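Local atomic coordinates of penicillin binding protein 2X (PDB entry 5U47), a protein that probably acts as a transpeptidase that cross-links glycan strands of cell wall peptidoglycan during cell division and, like its relatives, binds penicillin. Residues K25-A30 / T187-Y193; G101-V105 / K197-L203; T48-I52 / G111-Y116; E152-E158 / I171-E177. The protein carries 1 engineered substitution. All coordinates share one frame; numbering follows the deposited sequence. Where two conformers were deposited one is given.

Interaction 1: residues K25-A30 / T187-Y193; sequences KTIVAA and TDGEAIY
Strands 26-28 and 189-192 pair antiparallel, with 135° between their directions. Thr26 faces Ala191 and Val28 faces Gly189 in hydrogen-bonded pairs. Ile27 and Glu190 form the non-hydrogen-bonded pair between them. Gly189 N gives the shortest of the four backbone bonds, 2.7 Å to Val28 O.

Thr26, Val28 and Ala191 point to one face of the pair. There Val28 CG2 packs on Ala191 CB at 3.6 Å. Thr26 crosses Tyr193 at about a right angle. Thr26 OG1 lies 3.4 Å from Tyr193 CD1, and Thr26 CG2 rests by Tyr193 CE1. With chi1 at -57°, Thr26 OG1 stands beside its own backbone N. A water links this hydroxyl to Tyr193 N. The phenol OH of Tyr193 is bonded to Glu137 and also accepts from a water that donates as well to Ile27 O.

Ile27 and Glu190 occupy the other face. A bend at chi2 (78°) turns the Glu190 carboxylate across the Lys25 chain, with OE1 3.2 Å from Lys25 CB. The charges do not meet: Lys25 NZ stays 5.8 Å from Glu190 OE1. A water donates to that OE1 and, weakly, to Lys25 O. Further along, Asp188 OD2 lies 3.4 Å from Ile27 CG2, and Asp188 OD1 accepts a weak bond from Ala30 N.

Both segments belong to the penicillin-binding protein dimerisation domain. Strand 189-192 is the central strand of a three-stranded antiparallel sheet, so strand 26-28 covers one of its edges and strand 207-210 the other. Asp165, in the loop between strands 157-161 and 168-172, accepts a bond from Ile27 N.

Interaction 2: residues G101-V105 / K197-L203; sequences GAYQV and KDGNTLL
Gln104 and Leu203 make the main polar contact, a cyclic pair between a side-chain amide and the backbone of one residue. Gln104 OE1 accepts from Leu203 N at 2.8 Å. Gln104 NE2 donates to Leu203 O at 2.6 Å. Both bonds lie in the carbonyl plane of their acceptor and use a lone pair. Leu203 O also sits close to the plane of the glutamine amide, 14° out of it. In Gln104, CG is trans to the backbone N (chi1 -172°) and chi2 is trans too. This stretched chain carries the amide across to the loop.

A second polar contact is weaker. Lys197 NZ comes to the edge of the Tyr103 ring, in its plane, and makes a weak hydrogen bond to Tyr103 OH at 2.9 Å. The lysine chain folds back at chi2 and chi3 to bring the amine there.

The apolar contact uses other ring carbons. Leu202 meets Tyr103 at about a right angle and touches it with both methyls. Leu202 CD2 lies 3.5 Å from Tyr103 CD1, and Leu202 CD1 lies 3.6 Å from Tyr103 CE1.

These contacts join the short strand 104-105 to the loop between strands 189-192 and 207-210. Strand 42-55 backs both partners: its Tyr53 touches Gln104 and Leu203, and its Ile55 touches Tyr103.

The paired bonds fix the rotation of the Gln104 amide, because a flip would set NE2 against Leu203 N and OE1 against Leu203 O. The lysine-tyrosine bond, at an exposed residue, is probably the looser tie.

Interaction 3: residues T48-I52 / G111-Y116; sequences TSYSI and GKGITY. With ACT (acetate ion), chain C.
Ile52 CG2 and Ile114 CD1 meet at 4.0 Å in the apolar centre of the contact, beside a G1 beta bulge. Gly113 and Ile114 form the bulge, both facing Tyr50 on the strand, and Gly113 takes the positive phi (68°) of its first position. Helix 72-86 backs the two isoleucines, with Leu82 on Ile52 and Leu86 on Ile114.

Next outward are two tyrosines. Tyr116 CG lies trans to its backbone N (chi1 172°), which sets its ring alongside Tyr50, pointing the same way. Tyr50 CE1 is 4.1 Å from Tyr116 CB, and Tyr50 OH sits at the edge of the Tyr116 ring. Lys119, one turn into helix 116-128, makes a cation-pi contact with Tyr50.

Backbone bonds then tie the loop to strand 42-55. Tyr50 N donates to Ile114 O at 2.7 Å, and Ile114 N returns a bond to Tyr50 O. Ile114 O also lies in the plane of the Tyr50 ring, at its edge. Beyond the bulge, Ile52 N donates to Gly111 O at 2.9 Å. Thr115 is the N-cap of the following helix; its OG1 accepts a weak bond from Val118 N.

At the polar edge, Thr48 OG1 donates to an acetate, probably from the crystallisation liquor. Ser51 OG packs against Lys112 CG at 3.5 Å. The same hydroxyl shares a water with Gly113 N, 2.9 Å from Ser51 OG and 2.9 Å from that nitrogen.

Interaction 4: residues E152-E158 / I171-E177; sequences EFLGRAE and IGQTGLE
Phe153 O and Leu154 O, at the end of helix 151-154, accept from the first turn of helix 175-179. Leu176 N reaches Phe153 O at 2.9 Å and Glu177 N reaches Leu154 O at 3.0 Å. Phe153 CZ packs beside Leu176 CD1. Gly155 and Gly175, both with positive phi, bring the backbones within 3.9 Å, CA to CA.

With chi1 at 55°, Thr174 OG1 sits between its own N and carbonyl carbon, facing Arg156 N. It accepts from Arg156 N at 2.8 Å, and Arg156 O takes Gln173 N at 2.7 Å. The base of the hairpin of strands 157-161 and 168-172 follows, with Glu158 and Ile171 as a hydrogen-bonded pair. Ile171 O takes Glu158 N and Gln173 NE2 from opposite faces of its plane.

Further out, Arg156 forms a side-on salt bridge with Glu158. Arg156 NE reaches Glu158 OE2 at 2.8 Å, and NH2 reaches OE1. Arg156 NH1 donates a hydrogen bond to Ser269 O, in the transpeptidase domain. Glu177 sets its carboxylate by Ala157 CB and forms salt bridges to Arg32 and Arg142.

Donors at one helix start thus satisfy acceptors at another helix end, and the two arginines probably keep Glu177 ionised.

How the interactions relate
From the N terminus, residues 25-30 open the loop that interaction 1 closes at 187-193. Interaction 1 joins the first strand to strand 189-192. Interaction 3 comes next: 48-52 meets 111-116 and is nested within that loop. Residues 101-105 lie between these two segments but find their partner only at 197-203, so interaction 2 crosses both interaction 3 and interaction 1. Interaction 4 closes the shortest loop, follows interaction 3 in series, and is nested inside interactions 1 and 2. Interactions 1 and 2 touch where the Tyr193 ring packs on Thr201 and Leu203. Interactions 2 and 3 reach neighbouring strands of one sheet, while interaction 4 ties the hairpin to its flanking helices, nearer the chain's centre.

Interaction 1: residues K25-A30 / T187-Y193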
loop_
_atom_site.group_PDB
_atom_site.type_symbol
_atom_site.label_atom_id
_atom_site.label_comp_id
_atom_site.label_asym_id
_atom_site.label_seq_id
_atom_site.Cartn_x
_atom_site.Cartn_y
_atom_site.Cartn_z
ATOM N N LYS A 25 -13.225 23.859 -28.219
ATOM C CA LYS A 25 -12.444 22.631 -28.097
ATOM C C LYS A 25 -13.086 21.585 -27.178
ATOM O O LYS A 25 -13.941 21.902 -26.348
ATOM C CB LYS A 25 -11.063 22.968 -27.530
ATOM C CG LYS A 25 -10.237 23.958 -28.349
ATOM C CD LYS A 25 -9.704 23.333 -29.623
ATOM C CE LYS A 25 -8.845 24.311 -30.404
ATOM N NZ LYS A 25 -7.675 24.824 -29.628
ATOM N N THR A 26 -12.635 20.342 -27.338
ATOM C CA THR A 26 -13.063 19.211 -26.525
ATOM C C THR A 26 -11.802 18.503 -26.054
ATOM O O THR A 26 -10.897 18.263 -26.844
ATOM C CB THR A 26 -13.899 18.204 -27.338
ATOM O OG1 THR A 26 -15.021 18.873 -27.914
ATOM C CG2 THR A 26 -14.386 17.041 -26.465
ATOM N N ILE A 27 -11.753 18.182 -24.768
ATOM C CA ILE A 27 -10.621 17.488 -24.191
ATOM C C ILE A 27 -10.498 16.077 -24.778
ATOM O O ILE A 27 -11.505 15.406 -25.040
ATOM C CB ILE A 27 -10.766 17.398 -22.650
ATOM C CG1 ILE A 27 -10.728 18.801 -22.028
ATOM C CG2 ILE A 27 -9.671 16.516 -22.036
ATOM C CD1 ILE A 27 -11.115 18.835 -20.561
ATOM N N VAL A 28 -9.254 15.668 -25.022
ATOM C CA VAL A 28 -8.926 14.320 -25.480
ATOM C C VAL A 28 -8.091 13.734 -24.336
ATOM O O VAL A 28 -6.984 14.198 -24.050
ATOM C CB VAL A 28 -8.150 14.321 -26.817
ATOM C CG1 VAL A 28 -7.760 12.911 -27.233
ATOM C CG2 VAL A 28 -8.993 14.943 -27.911
ATOM N N ALA A 29 -8.657 12.764 -23.633
ATOM C CA ALA A 29 -7.980 12.161 -22.507
ATOM C C ALA A 29 -6.719 11.454 -22.956
ATOM O O ALA A 29 -6.704 10.780 -23.973
ATOM C CB ALA A 29 -8.901 11.173 -21.800
ATOM N N ALA A 30 -5.656 11.644 -22.204
ATOM C CA ALA A 30 -4.403 10.964 -22.470
ATOM C C ALA A 30 -4.520 9.495 -22.046
ATOM O O ALA A 30 -5.374 9.132 -21.223
ATOM C CB ALA A 30 -3.282 11.631 -21.685
ATOM N N THR A 187 -1.101 14.220 -19.770
ATOM C CA THR A 187 -1.521 15.577 -20.027
ATOM C C THR A 187 -2.528 15.459 -21.142
ATOM O O THR A 187 -2.239 14.915 -22.216
ATOM C CB THR A 187 -0.329 16.466 -20.421
ATOM O OG1 THR A 187 0.631 16.425 -19.355
ATOM C CG2 THR A 187 -0.768 17.925 -20.679
ATOM N N ASP A 188 -3.721 15.957 -20.886
ATOM C CA ASP A 188 -4.775 15.882 -21.871
ATOM C C ASP A 188 -4.466 16.593 -23.190
ATOM O O ASP A 188 -3.688 17.543 -23.245
ATOM C CB ASP A 188 -6.067 16.436 -21.295
ATOM C CG ASP A 188 -6.665 15.541 -20.231
ATOM O OD1 ASP A 188 -6.356 14.312 -20.194
ATOM O OD2 ASP A 188 -7.466 16.067 -19.430
ATOM N N GLY A 189 -5.064 16.055 -24.250
ATOM C CA GLY A 189 -4.966 16.595 -25.588
ATOM C C GLY A 189 -6.175 17.471 -25.841
ATOM O O GLY A 189 -6.959 17.730 -24.934
ATOM N N GLU A 190 -6.348 17.891 -27.083
ATOM C CA GLU A 190 -7.427 18.783 -27.426
ATOM C C GLU A 190 -7.834 18.485 -28.859
ATOM O O GLU A 190 -6.988 18.130 -29.682
ATOM C CB GLU A 190 -6.907 20.223 -27.320
ATOM C CG GLU A 190 -7.940 21.264 -26.947
ATOM C CD GLU A 190 -8.285 21.266 -25.462
ATOM O OE1 GLU A 190 -9.404 21.697 -25.108
ATOM O OE2 GLU A 190 -7.447 20.853 -24.640
ATOM N N ALA A 191 -9.121 18.600 -29.154
ATOM C CA ALA A 191 -9.597 18.392 -30.510
ATOM C C ALA A 191 -10.812 19.250 -30.810
ATOM O O ALA A 191 -11.511 19.722 -29.905
ATOM C CB ALA A 191 -9.933 16.930 -30.739
ATOM N N ILE A 192 -11.040 19.458 -32.096
ATOM C CA ILE A 192 -12.195 20.181 -32.573
ATOM C C ILE A 192 -13.117 19.128 -33.169
ATOM O O ILE A 192 -12.772 18.471 -34.147
ATOM C CB ILE A 192 -11.835 21.224 -33.657
ATOM C CG1 ILE A 192 -10.838 22.236 -33.096
ATOM C CG2 ILE A 192 -13.089 21.923 -34.156
ATOM C CD1 ILE A 192 -10.315 23.221 -34.121
ATOM N N TYR A 193 -14.265 18.943 -32.548
ATOM C CA TYR A 193 -15.269 18.033 -33.085
ATOM C C TYR A 193 -16.174 18.862 -33.930
ATOM O O TYR A 193 -16.339 20.035 -33.668
ATOM C CB TYR A 193 -16.124 17.435 -31.973
ATOM C CG TYR A 193 -15.496 16.329 -31.193
ATOM C CD1 TYR A 193 -14.411 16.559 -30.355
ATOM C CD2 TYR A 193 -16.021 15.037 -31.248
ATOM C CE1 TYR A 193 -13.844 15.525 -29.618
ATOM C CE2 TYR A 193 -15.477 14.011 -30.500
ATOM C CZ TYR A 193 -14.382 14.257 -29.697
ATOM O OH TYR A 193 -13.836 13.227 -28.976
HETATM O O HOH W 1 -11.637 22.207 -23.842
HETATM O O HOH W 2 -14.930 20.323 -30.283
HETATM O O HOH W 3 -12.975 13.394 -26.077
#

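Interaction 2: residues G101-V105 / K197-L203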
loop_
_atom_site.group_PDB
_atom_site.type_symbol
_atom_site.label_atom_id
_atom_site.label_comp_id
_atom_site.label_asym_id
_atom_site.label_seq_id
_atom_site.Cartn_x
_atom_site.Cartn_y
_atom_site.Cartn_z
ATOM N N GLY A 101 -35.430 13.226 -38.519
ATOM C CA GLY A 101 -34.823 14.374 -37.830
ATOM C C GLY A 101 -33.438 14.157 -37.227
ATOM O O GLY A 101 -32.887 15.069 -36.607
ATOM N N ALA A 102 -32.867 12.966 -37.426
ATOM C CA ALA A 102 -31.558 12.615 -36.866
ATOM C C ALA A 102 -30.399 13.137 -37.712
ATOM O O ALA A 102 -30.488 13.192 -38.950
ATOM C CB ALA A 102 -31.444 11.107 -36.718
ATOM N N TYR A 103 -29.312 13.511 -37.035
ATOM C CA TYR A 103 -28.121 14.011 -37.705
ATOM C C TYR A 103 -27.156 12.833 -37.822
ATOM O O TYR A 103 -26.783 12.412 -38.929
ATOM C CB TYR A 103 -27.494 15.181 -36.926
ATOM C CG TYR A 103 -26.649 16.101 -37.797
ATOM C CD1 TYR A 103 -25.413 15.689 -38.295
ATOM C CD2 TYR A 103 -27.097 17.390 -38.128
ATOM C CE1 TYR A 103 -24.643 16.531 -39.100
ATOM C CE2 TYR A 103 -26.334 18.238 -38.932
ATOM C CZ TYR A 103 -25.105 17.805 -39.418
ATOM O OH TYR A 103 -24.328 18.628 -40.215
ATOM N N GLN A 104 -26.790 12.293 -36.664
ATOM C CA GLN A 104 -25.906 11.156 -36.566
ATOM C C GLN A 104 -26.601 10.113 -35.714
ATOM O O GLN A 104 -27.144 10.437 -34.658
ATOM C CB GLN A 104 -24.591 11.577 -35.898
ATOM C CG GLN A 104 -23.508 10.511 -35.909
ATOM C CD GLN A 104 -22.203 11.005 -35.292
ATOM O OE1 GLN A 104 -22.204 11.590 -34.209
ATOM N NE2 GLN A 104 -21.087 10.754 -35.973
ATOM N N VAL A 105 -26.563 8.864 -36.165
ATOM C CA VAL A 105 -27.195 7.775 -35.438
ATOM C C VAL A 105 -26.176 6.705 -35.037
ATOM O O VAL A 105 -25.109 6.571 -35.660
ATOM C CB VAL A 105 -28.335 7.137 -36.263
ATOM C CG1 VAL A 105 -29.298 8.222 -36.742
ATOM C CG2 VAL A 105 -27.789 6.347 -37.455
ATOM N N LYS A 197 -26.150 21.995 -36.239
ATOM C CA LYS A 197 -26.570 23.398 -36.035
ATOM C C LYS A 197 -27.025 23.690 -34.583
ATOM O O LYS A 197 -26.944 24.833 -34.125
ATOM C CB LYS A 197 -27.640 23.820 -37.060
ATOM C CG LYS A 197 -27.086 24.358 -38.386
ATOM C CD LYS A 197 -26.053 23.458 -39.065
ATOM C CE LYS A 197 -26.613 22.113 -39.527
ATOM N NZ LYS A 197 -25.540 21.243 -40.098
ATOM N N ASP A 198 -27.459 22.649 -33.865
ATOM C CA ASP A 198 -27.904 22.767 -32.459
ATOM C C ASP A 198 -26.749 22.829 -31.439
ATOM O O ASP A 198 -26.996 22.897 -30.233
ATOM C CB ASP A 198 -28.804 21.577 -32.081
ATOM C CG ASP A 198 -30.004 21.420 -33.000
ATOM O OD1 ASP A 198 -30.177 22.239 -33.926
ATOM O OD2 ASP A 198 -30.771 20.461 -32.791
ATOM N N GLY A 199 -25.504 22.775 -31.914
ATOM C CA GLY A 199 -24.337 22.822 -31.033
ATOM C C GLY A 199 -23.898 21.472 -30.479
ATOM O O GLY A 199 -22.847 21.391 -29.851
ATOM N N ASN A 200 -24.683 20.417 -30.725
ATOM C CA ASN A 200 -24.366 19.071 -30.222
ATOM C C ASN A 200 -23.181 18.452 -30.960
ATOM O O ASN A 200 -23.104 18.511 -32.185
ATOM C CB ASN A 200 -25.574 18.145 -30.360
ATOM C CG ASN A 200 -26.802 18.673 -29.643
ATOM O OD1 ASN A 200 -26.719 19.147 -28.512
ATOM N ND2 ASN A 200 -27.956 18.577 -30.297
ATOM N N THR A 201 -22.282 17.831 -30.201
ATOM C CA THR A 201 -21.076 17.214 -30.749
ATOM C C THR A 201 -21.350 15.986 -31.627
ATOM O O THR A 201 -22.070 15.085 -31.217
ATOM C CB THR A 201 -20.143 16.770 -29.597
ATOM O OG1 THR A 201 -19.846 17.896 -28.771
ATOM C CG2 THR A 201 -18.843 16.193 -30.123
ATOM N N LEU A 202 -20.772 15.969 -32.832
ATOM C CA LEU A 202 -20.871 14.832 -33.751
ATOM C C LEU A 202 -19.684 13.943 -33.424
ATOM O O LEU A 202 -18.544 14.375 -33.537
ATOM C CB LEU A 202 -20.792 15.280 -35.211
ATOM C CG LEU A 202 -21.861 16.262 -35.702
ATOM C CD1 LEU A 202 -21.636 16.603 -37.167
ATOM C CD2 LEU A 202 -23.260 15.693 -35.500
ATOM N N LEU A 203 -19.944 12.708 -33.009
ATOM C CA LEU A 203 -18.871 11.805 -32.604
ATOM C C LEU A 203 -18.145 11.144 -33.784
ATOM O O LEU A 203 -18.728 10.914 -34.855
ATOM C CB LEU A 203 -19.407 10.763 -31.620
ATOM C CG LEU A 203 -19.964 11.343 -30.308
ATOM C CD1 LEU A 203 -20.679 10.273 -29.498
ATOM C CD2 LEU A 203 -18.874 12.010 -29.475
#

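Interaction 3: residues T48-I52 / G111-Y116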
loop_
_atom_site.group_PDB
_atom_site.type_symbol
_atom_site.label_atom_id
_atom_site.label_comp_id
_atom_site.label_asym_id
_atom_site.label_seq_id
_atom_site.Cartn_x
_atom_site.Cartn_y
_atom_site.Cartn_z
ATOM N N THR A 48 -8.832 0.236 -25.339
ATOM C CA THR A 48 -9.658 1.063 -26.221
ATOM C C THR A 48 -10.543 0.198 -27.092
ATOM O O THR A 48 -10.084 -0.766 -27.702
ATOM C CB THR A 48 -8.784 1.894 -27.168
ATOM O OG1 THR A 48 -7.814 2.603 -26.421
ATOM C CG2 THR A 48 -9.619 2.907 -27.958
ATOM N N SER A 49 -11.819 0.541 -27.129
ATOM C CA SER A 49 -12.778 -0.120 -28.002
ATOM C C SER A 49 -13.507 1.025 -28.737
ATOM O O SER A 49 -13.281 2.210 -28.449
ATOM C CB SER A 49 -13.706 -1.044 -27.232
ATOM O OG SER A 49 -14.510 -0.314 -26.343
ATOM N N TYR A 50 -14.356 0.688 -29.687
ATOM C CA TYR A 50 -14.976 1.721 -30.520
ATOM C C TYR A 50 -16.470 1.585 -30.692
ATOM O O TYR A 50 -17.010 0.477 -30.662
ATOM C CB TYR A 50 -14.310 1.718 -31.882
ATOM C CG TYR A 50 -12.841 2.018 -31.834
ATOM C CD1 TYR A 50 -11.913 1.010 -31.600
ATOM C CD2 TYR A 50 -12.373 3.307 -32.031
ATOM C CE1 TYR A 50 -10.554 1.280 -31.551
ATOM C CE2 TYR A 50 -11.010 3.590 -32.002
ATOM C CZ TYR A 50 -10.110 2.569 -31.755
ATOM O OH TYR A 50 -8.757 2.830 -31.721
ATOM N N SER A 51 -17.118 2.738 -30.862
ATOM C CA SER A 51 -18.549 2.829 -31.085
ATOM C C SER A 51 -18.734 3.403 -32.477
ATOM O O SER A 51 -18.148 4.454 -32.806
ATOM C CB SER A 51 -19.231 3.739 -30.065
ATOM O OG SER A 51 -19.139 3.211 -28.758
ATOM N N ILE A 52 -19.556 2.721 -33.280
ATOM C CA ILE A 52 -19.784 3.114 -34.676
ATOM C C ILE A 52 -20.992 4.050 -34.813
ATOM O O ILE A 52 -22.033 3.839 -34.190
ATOM C CB ILE A 52 -19.904 1.873 -35.616
ATOM C CG1 ILE A 52 -19.885 2.312 -37.085
ATOM C CG2 ILE A 52 -21.146 1.029 -35.307
ATOM C CD1 ILE A 52 -19.851 1.158 -38.070
ATOM N N GLY A 111 -23.131 -2.159 -31.769
ATOM C CA GLY A 111 -22.398 -1.026 -32.353
ATOM C C GLY A 111 -21.408 -0.370 -31.415
ATOM O O GLY A 111 -20.829 0.678 -31.752
ATOM N N LYS A 112 -21.191 -0.987 -30.250
ATOM C CA LYS A 112 -20.276 -0.472 -29.232
ATOM C C LYS A 112 -19.347 -1.579 -28.756
ATOM O O LYS A 112 -19.652 -2.759 -28.915
ATOM C CB LYS A 112 -21.078 0.048 -28.042
ATOM C CG LYS A 112 -21.988 1.208 -28.384
ATOM C CD LYS A 112 -22.691 1.757 -27.153
ATOM C CE LYS A 112 -23.385 3.073 -27.487
ATOM N NZ LYS A 112 -23.984 3.716 -26.285
ATOM N N GLY A 113 -18.222 -1.195 -28.159
ATOM C CA GLY A 113 -17.239 -2.160 -27.673
ATOM C C GLY A 113 -16.545 -2.921 -28.785
ATOM O O GLY A 113 -16.059 -4.031 -28.587
ATOM N N ILE A 114 -16.484 -2.304 -29.958
ATOM C CA ILE A 114 -15.855 -2.913 -31.114
ATOM C C ILE A 114 -14.350 -2.829 -30.957
ATOM O O ILE A 114 -13.818 -1.754 -30.658
ATOM C CB ILE A 114 -16.255 -2.162 -32.411
ATOM C CG1 ILE A 114 -17.773 -2.163 -32.580
ATOM C CG2 ILE A 114 -15.549 -2.778 -33.613
ATOM C CD1 ILE A 114 -18.282 -1.233 -33.668
ATOM N N THR A 115 -13.663 -3.945 -31.179
ATOM C CA THR A 115 -12.210 -3.979 -31.079
ATOM C C THR A 115 -11.575 -3.182 -32.204
ATOM O O THR A 115 -12.225 -2.857 -33.203
ATOM C CB THR A 115 -11.669 -5.413 -31.185
ATOM O OG1 THR A 115 -12.006 -5.956 -32.474
ATOM C CG2 THR A 115 -12.252 -6.304 -30.073
ATOM N N TYR A 116 -10.291 -2.904 -32.046
ATOM C CA TYR A 116 -9.513 -2.164 -33.035
ATOM C C TYR A 116 -9.419 -2.911 -34.380
ATOM O O TYR A 116 -9.579 -2.309 -35.442
ATOM C CB TYR A 116 -8.119 -1.859 -32.473
ATOM C CG TYR A 116 -7.149 -1.252 -33.457
ATOM C CD1 TYR A 116 -7.190 0.120 -33.762
ATOM C CD2 TYR A 116 -6.157 -2.030 -34.063
ATOM C CE1 TYR A 116 -6.291 0.686 -34.660
ATOM C CE2 TYR A 116 -5.246 -1.463 -34.957
ATOM C CZ TYR A 116 -5.321 -0.107 -35.250
ATOM O OH TYR A 116 -4.426 0.454 -36.134
HETATM C C ACT C . -4.885 1.853 -25.201
HETATM O O ACT C . -3.814 2.395 -24.837
HETATM O OXT ACT C . -5.994 2.183 -24.717
HETATM C CH3 ACT C . -4.837 0.777 -26.249
HETATM O O HOH W 4 -17.310 1.419 -27.310
#

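Interaction 4: residues E152-E158 / I171-E177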
loop_
_atom_site.group_PDB
_atom_site.type_symbol
_atom_site.label_atom_id
_atom_site.label_comp_id
_atom_site.label_asym_id
_atom_site.label_seq_id
_atom_site.Cartn_x
_atom_site.Cartn_y
_atom_site.Cartn_z
ATOM N N GLU A 152 -8.053 -4.611 -3.459
ATOM C CA GLU A 152 -8.137 -3.414 -2.630
ATOM C C GLU A 152 -6.867 -2.545 -2.735
ATOM O O GLU A 152 -6.949 -1.324 -2.739
ATOM C CB GLU A 152 -8.483 -3.763 -1.172
ATOM C CG GLU A 152 -9.932 -4.216 -0.997
ATOM C CD GLU A 152 -10.250 -5.626 -1.484
ATOM O OE1 GLU A 152 -9.334 -6.445 -1.854
ATOM O OE2 GLU A 152 -11.464 -5.924 -1.482
ATOM N N PHE A 153 -5.709 -3.181 -2.845
ATOM C CA PHE A 153 -4.464 -2.420 -3.010
ATOM C C PHE A 153 -4.454 -1.595 -4.323
ATOM O O PHE A 153 -4.155 -0.382 -4.311
ATOM C CB PHE A 153 -3.291 -3.372 -2.954
ATOM C CG PHE A 153 -1.990 -2.767 -3.388
ATOM C CD1 PHE A 153 -1.265 -1.953 -2.528
ATOM C CD2 PHE A 153 -1.487 -3.027 -4.655
ATOM C CE1 PHE A 153 -0.053 -1.408 -2.934
ATOM C CE2 PHE A 153 -0.263 -2.495 -5.065
ATOM C CZ PHE A 153 0.446 -1.684 -4.199
ATOM N N LEU A 154 -4.791 -2.252 -5.430
ATOM C CA LEU A 154 -4.798 -1.591 -6.741
ATOM C C LEU A 154 -5.849 -0.510 -6.851
ATOM O O LEU A 154 -5.591 0.552 -7.392
ATOM C CB LEU A 154 -5.021 -2.607 -7.864
ATOM C CG LEU A 154 -3.922 -3.633 -8.090
ATOM C CD1 LEU A 154 -4.374 -4.668 -9.106
ATOM C CD2 LEU A 154 -2.642 -2.954 -8.536
ATOM N N GLY A 155 -7.036 -0.779 -6.332
ATOM C CA GLY A 155 -8.122 0.153 -6.480
ATOM C C GLY A 155 -8.654 0.138 -7.905
ATOM O O GLY A 155 -8.322 -0.747 -8.708
ATOM N N ARG A 156 -9.486 1.132 -8.209
ATOM C CA ARG A 156 -10.153 1.257 -9.512
ATOM C C ARG A 156 -10.042 2.663 -10.093
ATOM O O ARG A 156 -10.077 3.647 -9.351
ATOM C CB ARG A 156 -11.654 0.960 -9.352
ATOM C CG ARG A 156 -12.021 -0.514 -9.179
ATOM C CD ARG A 156 -11.980 -1.294 -10.487
ATOM N NE ARG A 156 -12.998 -0.782 -11.415
ATOM C CZ ARG A 156 -13.363 -1.355 -12.570
ATOM N NH1 ARG A 156 -12.822 -2.495 -12.986
ATOM N NH2 ARG A 156 -14.299 -0.775 -13.315
ATOM N N ALA A 157 -9.891 2.720 -11.413
ATOM C CA ALA A 157 -9.963 3.953 -12.199
ATOM C C ALA A 157 -11.240 3.738 -13.024
ATOM O O ALA A 157 -11.453 2.646 -13.577
ATOM C CB ALA A 157 -8.760 4.112 -13.091
ATOM N N GLU A 158 -12.108 4.743 -13.061
ATOM C CA GLU A 158 -13.403 4.625 -13.722
ATOM C C GLU A 158 -13.574 5.751 -14.733
ATOM O O GLU A 158 -12.992 6.811 -14.561
ATOM C CB GLU A 158 -14.524 4.744 -12.682
ATOM C CG GLU A 158 -14.474 3.767 -11.504
ATOM C CD GLU A 158 -14.750 2.325 -11.902
ATOM O OE1 GLU A 158 -15.100 2.070 -13.080
ATOM O OE2 GLU A 158 -14.605 1.434 -11.033
ATOM N N ILE A 171 -10.446 8.241 -14.243
ATOM C CA ILE A 171 -10.010 8.872 -12.986
ATOM C C ILE A 171 -9.968 7.838 -11.866
ATOM O O ILE A 171 -10.965 7.143 -11.609
ATOM C CB ILE A 171 -10.938 10.015 -12.567
ATOM C CG1 ILE A 171 -11.000 11.059 -13.690
ATOM C CG2 ILE A 171 -10.481 10.639 -11.241
ATOM C CD1 ILE A 171 -11.863 12.259 -13.389
ATOM N N GLY A 172 -8.814 7.754 -11.198
ATOM C CA GLY A 172 -8.637 6.830 -10.081
ATOM C C GLY A 172 -9.583 7.190 -8.945
ATOM O O GLY A 172 -9.599 8.337 -8.500
ATOM N N GLN A 173 -10.375 6.213 -8.502
ATOM C CA GLN A 173 -11.388 6.404 -7.447
ATOM C C GLN A 173 -10.984 5.831 -6.094
ATOM O O GLN A 173 -11.400 6.328 -5.063
ATOM C CB GLN A 173 -12.708 5.731 -7.861
ATOM C CG GLN A 173 -13.271 6.228 -9.181
ATOM C CD GLN A 173 -13.636 7.694 -9.150
ATOM O OE1 GLN A 173 -14.256 8.162 -8.202
ATOM N NE2 GLN A 173 -13.279 8.421 -10.199
ATOM N N THR A 174 -10.197 4.765 -6.115
ATOM C CA THR A 174 -9.777 4.090 -4.905
ATOM C C THR A 174 -8.383 3.548 -5.016
ATOM O O THR A 174 -7.831 3.424 -6.123
ATOM C CB THR A 174 -10.672 2.862 -4.621
ATOM O OG1 THR A 174 -10.673 2.007 -5.778
ATOM C CG2 THR A 174 -12.094 3.299 -4.295
ATOM N N GLY A 175 -7.835 3.190 -3.858
ATOM C CA GLY A 175 -6.531 2.533 -3.765
ATOM C C GLY A 175 -5.380 3.209 -4.468
ATOM O O GLY A 175 -5.282 4.464 -4.473
ATOM N N LEU A 176 -4.510 2.406 -5.077
ATOM C CA LEU A 176 -3.330 2.931 -5.771
ATOM C C LEU A 176 -3.689 3.782 -6.994
ATOM O O LEU A 176 -3.000 4.761 -7.289
ATOM C CB LEU A 176 -2.385 1.794 -6.149
ATOM C CG LEU A 176 -1.084 2.224 -6.818
ATOM C CD1 LEU A 176 -0.023 1.135 -6.709
ATOM C CD2 LEU A 176 -1.332 2.630 -8.262
ATOM N N GLU A 177 -4.757 3.400 -7.696
ATOM C CA GLU A 177 -5.262 4.178 -8.844
ATOM C C GLU A 177 -5.548 5.614 -8.431
ATOM O O GLU A 177 -5.146 6.572 -9.136
ATOM C CB GLU A 177 -6.531 3.533 -9.406
ATOM C CG GLU A 177 -6.286 2.226 -10.146
ATOM C CD GLU A 177 -5.841 2.391 -11.605
ATOM O OE1 GLU A 177 -5.293 3.449 -11.999
ATOM O OE2 GLU A 177 -6.056 1.434 -12.378
#